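Local coordinates for giding protein-mglB (Thermus thermophilus, PDB 1J3W) that is a gliding-motility protein of the Roadblock/LC7 family that probably regulates the nucleotide state of a partner small GTPase and may act as an adaptor, at the interface of chains A and B and the interface of chains C and A. Coordinates in Å, arbitrary orientation; residue numbers count along the deposited sequence, not the author numbering. Chains: chain A/B/C, Giding protein-mglB.

Contacts 2, 3 and 4 belong to one two-fold interface between chains C and A, the pairing typical of Roadblock/LC7 domains; their centres of C-alpha atoms lie about 11 to 14 Å apart. Contacts 2 and 4 share C:His87 and A:Glu84 along paired strands 84-88; contacts 3 and 4 share A:Leu73, and contacts 2 and 3 share A:Leu77. Contact 1, about 12 to 14 Å from the others, joins chain A to chain B and shares A:Ala72 with contact 3. Helices 56-69 and 71-76 thus serve both neighbours, linking dimers into the deposited tetramer, whose role the structure alone does not show.

Contact 1: the interface of chains A and B. Residues chain A 64-65, 68-69, 71-72; chain B 64-65, 68-69, 72.
Water 1 is gripped by two main-chain carbonyls, A:Ala68 O and B:Ala68 O, each at 2.8 Å, which approach one another near the centre of this two-fold crossing of Roadblock/LC7 helices. Both oxygens can only accept and make no bond to each other, so the water probably donates to both and eases their approach. Two further waters repeat the arrangement as a symmetric pair: water 2 joins A:Ala69 O to B:Gly65 O at 2.8 and 2.7 Å, and water 3 joins A:Gly65 O to B:Ala69 O. No direct polar bond crosses the patch. Gly65 and Ala69, four residues apart on helix 56-69, form a small-residue GXXXA pattern, and the helices pack backbone to backbone: A:Ala69 CA lies 3.9 Å from B:Ala69 CA, while the two CB methyls lie side by side, pointing much the same way, so the residues meet flank to flank. On either side, the methyl of Ala72, at the start of helix 71-76, presses on the partner's glycine, A:Ala72 CB reaching B:Gly65 CA at 3.9 Å. The methyl B:Ala68 CB comes over the opposite main chain, 3.5 Å from A:Ala68 O. This A-B pairing may reflect crystal packing.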
loop_
_atom_site.group_PDB
_atom_site.type_symbol
_atom_site.label_atom_id
_atom_site.label_comp_id
_atom_site.label_asym_id
_atom_site.label_seq_id
_atom_site.Cartn_x
_atom_site.Cartn_y
_atom_site.Cartn_z
ATOM N N ALA A 64 -3.174 -1.342 9.651
ATOM C CA ALA A 64 -3.996 -2.206 8.806
ATOM C C ALA A 64 -3.713 -1.914 7.331
ATOM O O ALA A 64 -3.610 -2.834 6.516
ATOM C CB ALA A 64 -5.476 -1.979 9.110
ATOM N N GLY A 65 -3.592 -0.634 6.997
ATOM C CA GLY A 65 -3.301 -0.258 5.625
ATOM C C GLY A 65 -1.963 -0.846 5.208
ATOM O O GLY A 65 -1.817 -1.365 4.102
ATOM N N ALA A 68 -1.921 -4.579 4.447
ATOM C CA ALA A 68 -2.453 -4.918 3.140
ATOM C C ALA A 68 -1.402 -4.621 2.074
ATOM O O ALA A 68 -1.124 -5.451 1.212
ATOM C CB ALA A 68 -3.716 -4.118 2.864
ATOM N N ALA A 69 -0.803 -3.439 2.169
ATOM C CA ALA A 69 0.190 -2.984 1.204
ATOM C C ALA A 69 1.449 -3.828 1.044
ATOM O O ALA A 69 1.944 -3.991 -0.074
ATOM C CB ALA A 69 0.580 -1.547 1.520
ATOM N N GLN A 71 1.812 -6.927 1.134
ATOM C CA GLN A 71 1.604 -8.257 0.579
ATOM C C GLN A 71 2.183 -8.454 -0.821
ATOM O O GLN A 71 2.467 -9.580 -1.214
ATOM C CB GLN A 71 0.118 -8.623 0.636
ATOM C CG GLN A 71 -0.304 -8.919 2.075
ATOM C CD GLN A 71 -1.720 -9.424 2.211
ATOM O OE1 GLN A 71 -2.227 -10.130 1.344
ATOM N NE2 GLN A 71 -2.361 -9.082 3.325
ATOM N N ALA A 72 2.380 -7.371 -1.567
ATOM C CA ALA A 72 2.972 -7.493 -2.902
ATOM C C ALA A 72 4.424 -7.951 -2.721
ATOM O O ALA A 72 4.884 -8.892 -3.380
ATOM C CB ALA A 72 2.921 -6.154 -3.630
ATOM N N ALA B 64 0.557 -4.036 -9.291
ATOM C CA ALA B 64 0.465 -5.120 -8.317
ATOM C C ALA B 64 0.524 -4.542 -6.908
ATOM O O ALA B 64 -0.228 -4.963 -6.025
ATOM C CB ALA B 64 1.602 -6.119 -8.530
ATOM N N GLY B 65 1.423 -3.583 -6.705
ATOM C CA GLY B 65 1.548 -2.951 -5.403
ATOM C C GLY B 65 0.240 -2.294 -5.015
ATOM O O GLY B 65 -0.202 -2.384 -3.868
ATOM N N ALA B 68 -2.546 -4.684 -3.936
ATOM C CA ALA B 68 -2.412 -5.154 -2.568
ATOM C C ALA B 68 -2.885 -4.072 -1.605
ATOM O O ALA B 68 -3.675 -4.333 -0.695
ATOM C CB ALA B 68 -0.953 -5.515 -2.281
ATOM N N ALA B 69 -2.412 -2.851 -1.828
ATOM C CA ALA B 69 -2.737 -1.728 -0.958
ATOM C C ALA B 69 -4.208 -1.328 -0.850
ATOM O O ALA B 69 -4.685 -1.021 0.241
ATOM C CB ALA B 69 -1.905 -0.511 -1.361
ATOM N N ALA B 72 -7.377 -2.638 1.857
ATOM C CA ALA B 72 -7.762 -2.100 3.161
ATOM C C ALA B 72 -9.024 -1.255 2.977
ATOM O O ALA B 72 -9.981 -1.373 3.751
ATOM C CB ALA B 72 -6.632 -1.253 3.737
HETATM O O HOH W 1 -3.387 -6.952 0.368
HETATM O O HOH W 2 1.619 -1.852 -1.897
HETATM O O HOH W 3 -3.015 0.121 2.099
#

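Contact 2: the interface of chains C and A. Residues chain C 87-92, 94; chain A 77, 79, 81-84.
Strand 84-88 of chain C and the loop after it, residues 89-92, meet the start of strand 84-88 of chain A and the loop 77-83 leading into it. The two strands pair antiparallel, edge to edge, as in Roadblock/LC7 dimers. C:Gln88 N gives a nearly straight bond to A:Glu84 O at 2.8 Å, almost along the C=O axis. C:Gln88 O in return takes two amides, both in its carbonyl plane: A:Glu84 N, and A:Gln83 N at 2.9 Å, the latter more bent, 135° at H. Past the strand, the carboxylate of A:Glu79 plugs the turn of chain C. Its chain bends at chi2 (-77°), and its oxygens divide three successive main-chain N-H groups. OE1 receives C:Glu90 N at 2.7 Å from above the carboxylate plane; OE2 receives C:Arg91 N at 2.8 Å on its syn lone pair, and also C:Met92 N from above the plane. These donors probably favour the ionised acid, helped by the C:Arg91 guanidinium, which offers a face to OE2 without touching it. Nearer the dimer axis, A:Phe82 lies with one face beneath C:His87, the imidazole ring meeting it edge-to-face with planes 58° apart. The methylene C:His87 CB sits over the centre of that phenyl, 3.7 Å from A:Phe82 CD1.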
loop_
_atom_site.group_PDB
_atom_site.type_symbol
_atom_site.label_atom_id
_atom_site.label_comp_id
_atom_site.label_asym_id
_atom_site.label_seq_id
_atom_site.Cartn_x
_atom_site.Cartn_y
_atom_site.Cartn_z
ATOM N N HIS C 87 11.067 -7.082 7.746
ATOM C CA HIS C 87 9.827 -7.787 7.439
ATOM C C HIS C 87 10.177 -9.262 7.399
ATOM O O HIS C 87 11.048 -9.674 6.636
ATOM C CB HIS C 87 9.271 -7.362 6.077
ATOM C CG HIS C 87 8.793 -5.944 6.032
ATOM N ND1 HIS C 87 9.652 -4.866 6.001
ATOM C CD2 HIS C 87 7.541 -5.428 6.041
ATOM C CE1 HIS C 87 8.949 -3.747 5.996
ATOM N NE2 HIS C 87 7.665 -4.060 6.020
ATOM N N GLN C 88 9.498 -10.058 8.214
ATOM C CA GLN C 88 9.776 -11.481 8.284
ATOM C C GLN C 88 8.573 -12.348 7.950
ATOM O O GLN C 88 7.484 -12.167 8.502
ATOM C CB GLN C 88 10.273 -11.832 9.691
ATOM C CG GLN C 88 10.668 -13.287 9.881
ATOM C CD GLN C 88 11.941 -13.646 9.140
ATOM O OE1 GLN C 88 13.008 -13.092 9.413
ATOM N NE2 GLN C 88 11.837 -14.574 8.198
ATOM N N GLY C 89 8.785 -13.286 7.033
ATOM C CA GLY C 89 7.742 -14.215 6.651
ATOM C C GLY C 89 8.053 -15.553 7.298
ATOM O O GLY C 89 8.796 -15.617 8.279
ATOM N N GLU C 90 7.494 -16.626 6.752
ATOM C CA GLU C 90 7.729 -17.961 7.292
ATOM C C GLU C 90 9.126 -18.464 6.940
ATOM O O GLU C 90 9.785 -19.117 7.754
ATOM C CB GLU C 90 6.697 -18.946 6.732
ATOM C CG GLU C 90 5.254 -18.652 7.107
ATOM C CD GLU C 90 4.925 -19.025 8.542
ATOM O OE1 GLU C 90 3.743 -18.903 8.928
ATOM O OE2 GLU C 90 5.842 -19.442 9.282
ATOM N N ARG C 91 9.576 -18.152 5.730
ATOM C CA ARG C 91 10.878 -18.606 5.259
ATOM C C ARG C 91 11.824 -17.483 4.856
ATOM O O ARG C 91 13.040 -17.601 5.015
ATOM C CB ARG C 91 10.694 -19.537 4.057
ATOM C CG ARG C 91 9.851 -20.767 4.337
ATOM C CD ARG C 91 9.516 -21.496 3.044
ATOM N NE ARG C 91 8.591 -20.730 2.214
ATOM C CZ ARG C 91 7.305 -20.548 2.501
ATOM N NH1 ARG C 91 6.787 -21.080 3.601
ATOM N NH2 ARG C 91 6.536 -19.830 1.694
ATOM N N MET C 92 11.265 -16.398 4.335
ATOM C CA MET C 92 12.073 -15.280 3.869
ATOM C C MET C 92 11.917 -14.011 4.684
ATOM O O MET C 92 10.846 -13.723 5.219
ATOM C CB MET C 92 11.734 -14.960 2.410
ATOM C CG MET C 92 11.921 -16.111 1.438
ATOM S SD MET C 92 13.596 -16.774 1.438
ATOM C CE MET C 92 14.513 -15.377 0.921
ATOM N N LEU C 94 13.249 -9.667 4.940
ATOM C CA LEU C 94 13.700 -8.489 4.224
ATOM C C LEU C 94 14.194 -7.457 5.231
ATOM O O LEU C 94 13.518 -7.171 6.221
ATOM C CB LEU C 94 12.528 -7.911 3.424
ATOM C CG LEU C 94 12.743 -6.660 2.574
ATOM C CD1 LEU C 94 13.694 -6.975 1.424
ATOM C CD2 LEU C 94 11.394 -6.193 2.034
ATOM N N LEU A 77 8.486 -12.515 -2.643
ATOM C CA LEU A 77 9.451 -13.337 -1.920
ATOM C C LEU A 77 8.920 -14.740 -1.621
ATOM O O LEU A 77 9.524 -15.486 -0.850
ATOM C CB LEU A 77 9.872 -12.640 -0.620
ATOM C CG LEU A 77 10.562 -11.282 -0.790
ATOM C CD1 LEU A 77 10.972 -10.745 0.572
ATOM C CD2 LEU A 77 11.779 -11.427 -1.699
ATOM N N GLU A 79 6.056 -15.523 -0.097
ATOM C CA GLU A 79 5.284 -15.566 1.144
ATOM C C GLU A 79 3.856 -15.091 0.886
ATOM O O GLU A 79 3.612 -14.318 -0.038
ATOM C CB GLU A 79 5.910 -14.632 2.183
ATOM C CG GLU A 79 7.344 -14.938 2.572
ATOM C CD GLU A 79 7.455 -16.113 3.521
ATOM O OE1 GLU A 79 6.463 -16.412 4.222
ATOM O OE2 GLU A 79 8.543 -16.722 3.579
ATOM N N ARG A 81 2.223 -13.454 3.178
ATOM C CA ARG A 81 2.300 -12.143 3.802
ATOM C C ARG A 81 3.373 -12.193 4.878
ATOM O O ARG A 81 3.828 -13.271 5.257
ATOM C CB ARG A 81 0.945 -11.759 4.408
ATOM C CG ARG A 81 0.448 -12.678 5.504
ATOM C CD ARG A 81 -1.039 -12.440 5.752
ATOM N NE ARG A 81 -1.530 -13.137 6.932
ATOM C CZ ARG A 81 -2.815 -13.218 7.266
ATOM N NH1 ARG A 81 -3.742 -12.646 6.503
ATOM N NH2 ARG A 81 -3.174 -13.858 8.369
ATOM N N PHE A 82 3.802 -11.028 5.348
ATOM C CA PHE A 82 4.807 -10.993 6.400
ATOM C C PHE A 82 4.086 -11.169 7.724
ATOM O O PHE A 82 3.061 -10.538 7.967
ATOM C CB PHE A 82 5.555 -9.661 6.380
ATOM C CG PHE A 82 6.402 -9.468 5.158
ATOM C CD1 PHE A 82 7.473 -10.316 4.899
ATOM C CD2 PHE A 82 6.128 -8.440 4.263
ATOM C CE1 PHE A 82 8.261 -10.141 3.764
ATOM C CE2 PHE A 82 6.905 -8.257 3.128
ATOM C CZ PHE A 82 7.975 -9.107 2.876
ATOM N N GLN A 83 4.619 -12.036 8.574
ATOM C CA GLN A 83 4.005 -12.284 9.870
ATOM C C GLN A 83 4.470 -11.295 10.927
ATOM O O GLN A 83 3.678 -10.845 11.750
ATOM C CB GLN A 83 4.318 -13.707 10.346
ATOM C CG GLN A 83 3.513 -14.813 9.663
ATOM C CD GLN A 83 3.829 -14.961 8.189
ATOM O OE1 GLN A 83 4.994 -15.049 7.798
ATOM N NE2 GLN A 83 2.790 -15.005 7.361
ATOM N N GLU A 84 5.753 -10.950 10.893
ATOM C CA GLU A 84 6.336 -10.038 11.867
ATOM C C GLU A 84 7.018 -8.875 11.159
ATOM O O GLU A 84 7.713 -9.069 10.164
ATOM C CB GLU A 84 7.355 -10.803 12.715
ATOM C CG GLU A 84 7.918 -10.064 13.908
ATOM C CD GLU A 84 8.897 -10.920 14.689
ATOM O OE1 GLU A 84 9.871 -11.411 14.081
ATOM O OE2 GLU A 84 8.698 -11.110 15.907
#

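Contact 3: the interface of chains C and A. Residues chain C 54-55, 58-59, 62-63; chain A 72-73, 76-77.
A:Leu76 is the deep-reaching side chain of this wholly apolar patch of the Roadblock/LC7 dimer. From CB, CG stands anti to the backbone N (chi1 -177°), so the branch projects from helix 71-76 toward chain C. CG itself meets the flank of a proline, lying 3.9 Å from C:Pro54 CB. At the fork, CD1 turns to the start of the partner helix: it touches the methyl C:Thr58 CG2 at 3.9 Å and brushes the ring edge of C:Pro55, the two side chains sliding past in opposite directions. CD2 goes to the helix main chain, 3.5 Å from C:Leu59 CA and close to the amide N of the same residue, so the methyl rests directly on the backbone. C:Leu59 crosses A:Leu76 at about a right angle and sends its tip to A:Leu73, one turn earlier on that helix, C:Leu59 CD1 lying 3.8 Å from A:Leu73 CD2. That same methyl is also packed by the root of C:Leu62, A:Leu73 CD2 to C:Leu62 CB being 3.5 Å, and by the CG2 branch of C:Val63. C:Leu62 lays both methyls on A:Ala72, CD1 over its main-chain carbon and CD2 4.1 Å from A:Ala72 CB. The patch thus seats the short helix 71-76 of chain A against the first half of helix 56-69 of chain C and the prolines leading into it.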
loop_
_atom_site.group_PDB
_atom_site.type_symbol
_atom_site.label_atom_id
_atom_site.label_comp_id
_atom_site.label_asym_id
_atom_site.label_seq_id
_atom_site.Cartn_x
_atom_site.Cartn_y
_atom_site.Cartn_z
ATOM N N PRO C 54 14.329 -13.206 -7.137
ATOM C CA PRO C 54 13.117 -12.803 -7.853
ATOM C C PRO C 54 13.590 -11.586 -8.651
ATOM O O PRO C 54 14.675 -11.062 -8.387
ATOM C CB PRO C 54 12.162 -12.430 -6.722
ATOM C CG PRO C 54 13.093 -11.929 -5.648
ATOM C CD PRO C 54 14.201 -12.956 -5.690
ATOM N N PRO C 55 12.810 -11.125 -9.640
ATOM C CA PRO C 55 13.266 -9.957 -10.402
ATOM C C PRO C 55 13.664 -8.803 -9.484
ATOM O O PRO C 55 12.842 -8.263 -8.747
ATOM C CB PRO C 55 12.066 -9.633 -11.301
ATOM C CG PRO C 55 10.900 -10.225 -10.564
ATOM C CD PRO C 55 11.453 -11.524 -10.047
ATOM N N THR C 58 11.910 -5.380 -9.795
ATOM C CA THR C 58 10.581 -5.472 -9.203
ATOM C C THR C 58 10.706 -5.312 -7.689
ATOM O O THR C 58 9.961 -4.550 -7.067
ATOM C CB THR C 58 9.948 -6.825 -9.546
ATOM O OG1 THR C 58 9.897 -6.961 -10.974
ATOM C CG2 THR C 58 8.541 -6.931 -8.975
ATOM N N LEU C 59 11.662 -6.026 -7.107
ATOM C CA LEU C 59 11.900 -5.947 -5.670
ATOM C C LEU C 59 12.215 -4.506 -5.271
ATOM O O LEU C 59 11.639 -3.972 -4.322
ATOM C CB LEU C 59 13.068 -6.862 -5.286
ATOM C CG LEU C 59 13.595 -6.757 -3.855
ATOM C CD1 LEU C 59 12.495 -7.117 -2.874
ATOM C CD2 LEU C 59 14.788 -7.691 -3.681
ATOM N N LEU C 62 9.165 -2.154 -5.379
ATOM C CA LEU C 62 8.252 -2.383 -4.261
ATOM C C LEU C 62 8.853 -1.893 -2.945
ATOM O O LEU C 62 8.138 -1.376 -2.093
ATOM C CB LEU C 62 7.872 -3.864 -4.171
ATOM C CG LEU C 62 6.963 -4.343 -5.312
ATOM C CD1 LEU C 62 6.719 -5.833 -5.195
ATOM C CD2 LEU C 62 5.643 -3.577 -5.286
ATOM N N VAL C 63 10.164 -2.042 -2.777
ATOM C CA VAL C 63 10.802 -1.557 -1.554
ATOM C C VAL C 63 10.691 -0.032 -1.491
ATOM O O VAL C 63 10.411 0.538 -0.437
ATOM C CB VAL C 63 12.293 -1.957 -1.500
ATOM C CG1 VAL C 63 13.017 -1.179 -0.397
ATOM C CG2 VAL C 63 12.409 -3.449 -1.246
ATOM N N ALA A 72 2.380 -7.371 -1.567
ATOM C CA ALA A 72 2.972 -7.493 -2.902
ATOM C C ALA A 72 4.424 -7.951 -2.721
ATOM O O ALA A 72 4.884 -8.892 -3.380
ATOM C CB ALA A 72 2.921 -6.154 -3.630
ATOM N N LEU A 73 5.137 -7.280 -1.819
ATOM C CA LEU A 73 6.524 -7.625 -1.518
ATOM C C LEU A 73 6.588 -9.053 -0.992
ATOM O O LEU A 73 7.470 -9.823 -1.368
ATOM C CB LEU A 73 7.096 -6.688 -0.452
ATOM C CG LEU A 73 7.868 -5.436 -0.862
ATOM C CD1 LEU A 73 8.165 -4.607 0.380
ATOM C CD2 LEU A 73 9.166 -5.834 -1.561
ATOM N N LEU A 76 6.189 -11.563 -3.761
ATOM C CA LEU A 76 7.384 -11.595 -4.598
ATOM C C LEU A 76 8.442 -12.497 -3.973
ATOM O O LEU A 76 9.201 -13.165 -4.684
ATOM C CB LEU A 76 7.952 -10.184 -4.770
ATOM C CG LEU A 76 9.169 -10.086 -5.693
ATOM C CD1 LEU A 76 8.738 -10.386 -7.131
ATOM C CD2 LEU A 76 9.774 -8.695 -5.614
ATOM N N LEU A 77 8.486 -12.515 -2.643
ATOM C CA LEU A 77 9.451 -13.337 -1.920
ATOM C C LEU A 77 8.920 -14.740 -1.621
ATOM O O LEU A 77 9.524 -15.486 -0.850
ATOM C CB LEU A 77 9.872 -12.640 -0.620
ATOM C CG LEU A 77 10.562 -11.282 -0.790
ATOM C CD1 LEU A 77 10.972 -10.745 0.572
ATOM C CD2 LEU A 77 11.779 -11.427 -1.699
#

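Contact 4: the interface of chains C and A. Residues chain C 66, 70, 73, 82, 84-87; chain A 66, 70, 73, 84-87.
Main-chain bonds: strands 84-88 of the two chains run antiparallel, and the central Val86 pair exchanges two bonds, C:Val86 N to A:Val86 O and its twin, both 2.9 Å and in the carbonyl planes. Toward the helices, water 4 is gripped by four groups. C:Asn66 OD1 and A:Asn66 OD1 each lie 2.7 Å from the water, and NE2 of either His87 ring reaches it in the ring plane, C:His87 NE2 at 2.8 Å. If the water donates to both amide oxygens, both imidazoles would donate to it. Side-chain bonds within each chain set this arrangement. C:Asn66 ND2 gives its N-H to C:Glu85 OE2 at 2.7 Å, which fixes the amide flip and turns OD1 to the water; C:Thr70 OG1 binds C:Glu85 OE1 at 2.8 Å on its syn lone pair. Chain A has the same partners with oxygen names exchanged, the amide there using the syn lone pair and the threonine bond longer, 3.2 Å from A:Thr70 OG1 to A:Glu85 OE2. Each imidazole has its own chain's Glu85 at its edge in plane and the partner's carboxylate obliquely off its rim; this negative charge may favour protonated rings. The two His87 rings meet edge-to-face, planes 82° apart, and A:His87 CB sits over the centre of the C:Phe82 face. The site surrounds the dimer axis, where paired strands carry one Roadblock/LC7 sheet into the other above helices 56-69.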
loop_
_atom_site.group_PDB
_atom_site.type_symbol
_atom_site.label_atom_id
_atom_site.label_comp_id
_atom_site.label_asym_id
_atom_site.label_seq_id
_atom_site.Cartn_x
_atom_site.Cartn_y
_atom_site.Cartn_z
ATOM N N ASN C 66 7.243 0.934 -0.537
ATOM C CA ASN C 66 7.021 0.732 0.887
ATOM C C ASN C 66 7.658 1.857 1.707
ATOM O O ASN C 66 7.065 2.331 2.679
ATOM C CB ASN C 66 7.606 -0.608 1.316
ATOM C CG ASN C 66 7.485 -0.833 2.796
ATOM O OD1 ASN C 66 6.420 -1.187 3.294
ATOM N ND2 ASN C 66 8.577 -0.610 3.517
ATOM N N THR C 70 5.244 3.891 4.444
ATOM C CA THR C 70 5.328 3.831 5.897
ATOM C C THR C 70 5.586 5.171 6.575
ATOM O O THR C 70 5.622 5.248 7.806
ATOM C CB THR C 70 6.413 2.842 6.354
ATOM O OG1 THR C 70 7.693 3.298 5.902
ATOM C CG2 THR C 70 6.133 1.452 5.801
ATOM N N LEU C 73 2.861 6.320 9.124
ATOM C CA LEU C 73 3.006 5.714 10.449
ATOM C C LEU C 73 4.134 6.405 11.210
ATOM O O LEU C 73 3.990 6.743 12.386
ATOM C CB LEU C 73 3.321 4.216 10.327
ATOM C CG LEU C 73 2.156 3.233 10.202
ATOM C CD1 LEU C 73 2.666 1.879 9.738
ATOM C CD2 LEU C 73 1.447 3.113 11.547
ATOM N N PHE C 82 10.903 6.049 8.864
ATOM C CA PHE C 82 11.607 4.973 9.551
ATOM C C PHE C 82 12.931 4.754 8.839
ATOM O O PHE C 82 12.960 4.599 7.621
ATOM C CB PHE C 82 10.787 3.684 9.509
ATOM C CG PHE C 82 9.523 3.743 10.309
ATOM C CD1 PHE C 82 9.568 3.939 11.687
ATOM C CD2 PHE C 82 8.285 3.589 9.694
ATOM C CE1 PHE C 82 8.396 3.975 12.439
ATOM C CE2 PHE C 82 7.113 3.623 10.433
ATOM C CZ PHE C 82 7.166 3.817 11.810
ATOM N N GLU C 84 15.081 2.194 9.541
ATOM C CA GLU C 84 15.332 0.763 9.432
ATOM C C GLU C 84 14.031 -0.023 9.529
ATOM O O GLU C 84 13.181 0.279 10.365
ATOM C CB GLU C 84 16.282 0.359 10.563
ATOM C CG GLU C 84 16.709 -1.087 10.628
ATOM C CD GLU C 84 17.627 -1.338 11.816
ATOM O OE1 GLU C 84 17.200 -1.077 12.963
ATOM O OE2 GLU C 84 18.772 -1.787 11.608
ATOM N N GLU C 85 13.870 -1.021 8.665
ATOM C CA GLU C 85 12.676 -1.857 8.679
ATOM C C GLU C 85 13.031 -3.314 8.435
ATOM O O GLU C 85 13.901 -3.625 7.618
ATOM C CB GLU C 85 11.672 -1.419 7.603
ATOM C CG GLU C 85 11.183 0.020 7.717
ATOM C CD GLU C 85 10.065 0.337 6.733
ATOM O OE1 GLU C 85 9.674 1.519 6.633
ATOM O OE2 GLU C 85 9.567 -0.599 6.064
ATOM N N VAL C 86 12.360 -4.201 9.157
ATOM C CA VAL C 86 12.557 -5.630 8.996
ATOM C C VAL C 86 11.187 -6.265 8.789
ATOM O O VAL C 86 10.254 -6.003 9.547
ATOM C CB VAL C 86 13.222 -6.265 10.239
ATOM C CG1 VAL C 86 13.330 -7.783 10.057
ATOM C CG2 VAL C 86 14.599 -5.667 10.452
ATOM N N HIS C 87 11.067 -7.082 7.746
ATOM C CA HIS C 87 9.827 -7.787 7.439
ATOM C C HIS C 87 10.177 -9.262 7.399
ATOM O O HIS C 87 11.048 -9.674 6.636
ATOM C CB HIS C 87 9.271 -7.362 6.077
ATOM C CG HIS C 87 8.793 -5.944 6.032
ATOM N ND1 HIS C 87 9.652 -4.866 6.001
ATOM C CD2 HIS C 87 7.541 -5.428 6.041
ATOM C CE1 HIS C 87 8.949 -3.747 5.996
ATOM N NE2 HIS C 87 7.665 -4.060 6.020
ATOM N N ASN A 66 -0.982 -0.768 6.104
ATOM C CA ASN A 66 0.354 -1.295 5.836
ATOM C C ASN A 66 0.328 -2.806 5.634
ATOM O O ASN A 66 0.981 -3.333 4.728
ATOM C CB ASN A 66 1.290 -0.963 7.002
ATOM C CG ASN A 66 2.677 -1.547 6.823
ATOM O OD1 ASN A 66 3.476 -1.038 6.046
ATOM N ND2 ASN A 66 2.965 -2.627 7.541
ATOM N N THR A 70 1.977 -4.363 2.138
ATOM C CA THR A 70 3.208 -5.144 2.051
ATOM C C THR A 70 3.040 -6.536 1.453
ATOM O O THR A 70 4.023 -7.249 1.268
ATOM C CB THR A 70 3.879 -5.304 3.433
ATOM O OG1 THR A 70 3.010 -6.032 4.308
ATOM C CG2 THR A 70 4.188 -3.944 4.039
ATOM N N LEU A 73 5.137 -7.280 -1.819
ATOM C CA LEU A 73 6.524 -7.625 -1.518
ATOM C C LEU A 73 6.588 -9.053 -0.992
ATOM O O LEU A 73 7.470 -9.823 -1.368
ATOM C CB LEU A 73 7.096 -6.688 -0.452
ATOM C CG LEU A 73 7.868 -5.436 -0.862
ATOM C CD1 LEU A 73 8.165 -4.607 0.380
ATOM C CD2 LEU A 73 9.166 -5.834 -1.561
ATOM N N GLU A 84 5.753 -10.950 10.893
ATOM C CA GLU A 84 6.336 -10.038 11.867
ATOM C C GLU A 84 7.018 -8.875 11.159
ATOM O O GLU A 84 7.713 -9.069 10.164
ATOM C CB GLU A 84 7.355 -10.803 12.715
ATOM C CG GLU A 84 7.918 -10.064 13.908
ATOM C CD GLU A 84 8.897 -10.920 14.689
ATOM O OE1 GLU A 84 9.871 -11.411 14.081
ATOM O OE2 GLU A 84 8.698 -11.110 15.907
ATOM N N GLU A 85 6.821 -7.666 11.676
ATOM C CA GLU A 85 7.427 -6.479 11.092
ATOM C C GLU A 85 7.905 -5.522 12.169
ATOM O O GLU A 85 7.220 -5.314 13.171
ATOM C CB GLU A 85 6.423 -5.738 10.198
ATOM C CG GLU A 85 5.997 -6.484 8.931
ATOM C CD GLU A 85 5.116 -5.638 8.019
ATOM O OE1 GLU A 85 5.138 -4.391 8.142
ATOM O OE2 GLU A 85 4.411 -6.214 7.162
ATOM N N VAL A 86 9.080 -4.937 11.958
ATOM C CA VAL A 86 9.628 -3.960 12.893
ATOM C C VAL A 86 10.017 -2.716 12.101
ATOM O O VAL A 86 10.699 -2.816 11.083
ATOM C CB VAL A 86 10.877 -4.496 13.623
ATOM C CG1 VAL A 86 11.473 -3.403 14.497
ATOM C CG2 VAL A 86 10.505 -5.700 14.469
ATOM N N HIS A 87 9.552 -1.553 12.552
ATOM C CA HIS A 87 9.866 -0.275 11.908
ATOM C C HIS A 87 10.539 0.570 12.972
ATOM O O HIS A 87 9.966 0.814 14.040
ATOM C CB HIS A 87 8.597 0.431 11.424
ATOM C CG HIS A 87 7.897 -0.279 10.306
ATOM N ND1 HIS A 87 7.142 -1.416 10.498
ATOM C CD2 HIS A 87 7.856 -0.019 8.978
ATOM C CE1 HIS A 87 6.666 -1.825 9.336
ATOM N NE2 HIS A 87 7.085 -0.996 8.397
HETATM O O HOH W 4 6.043 -1.810 5.878
#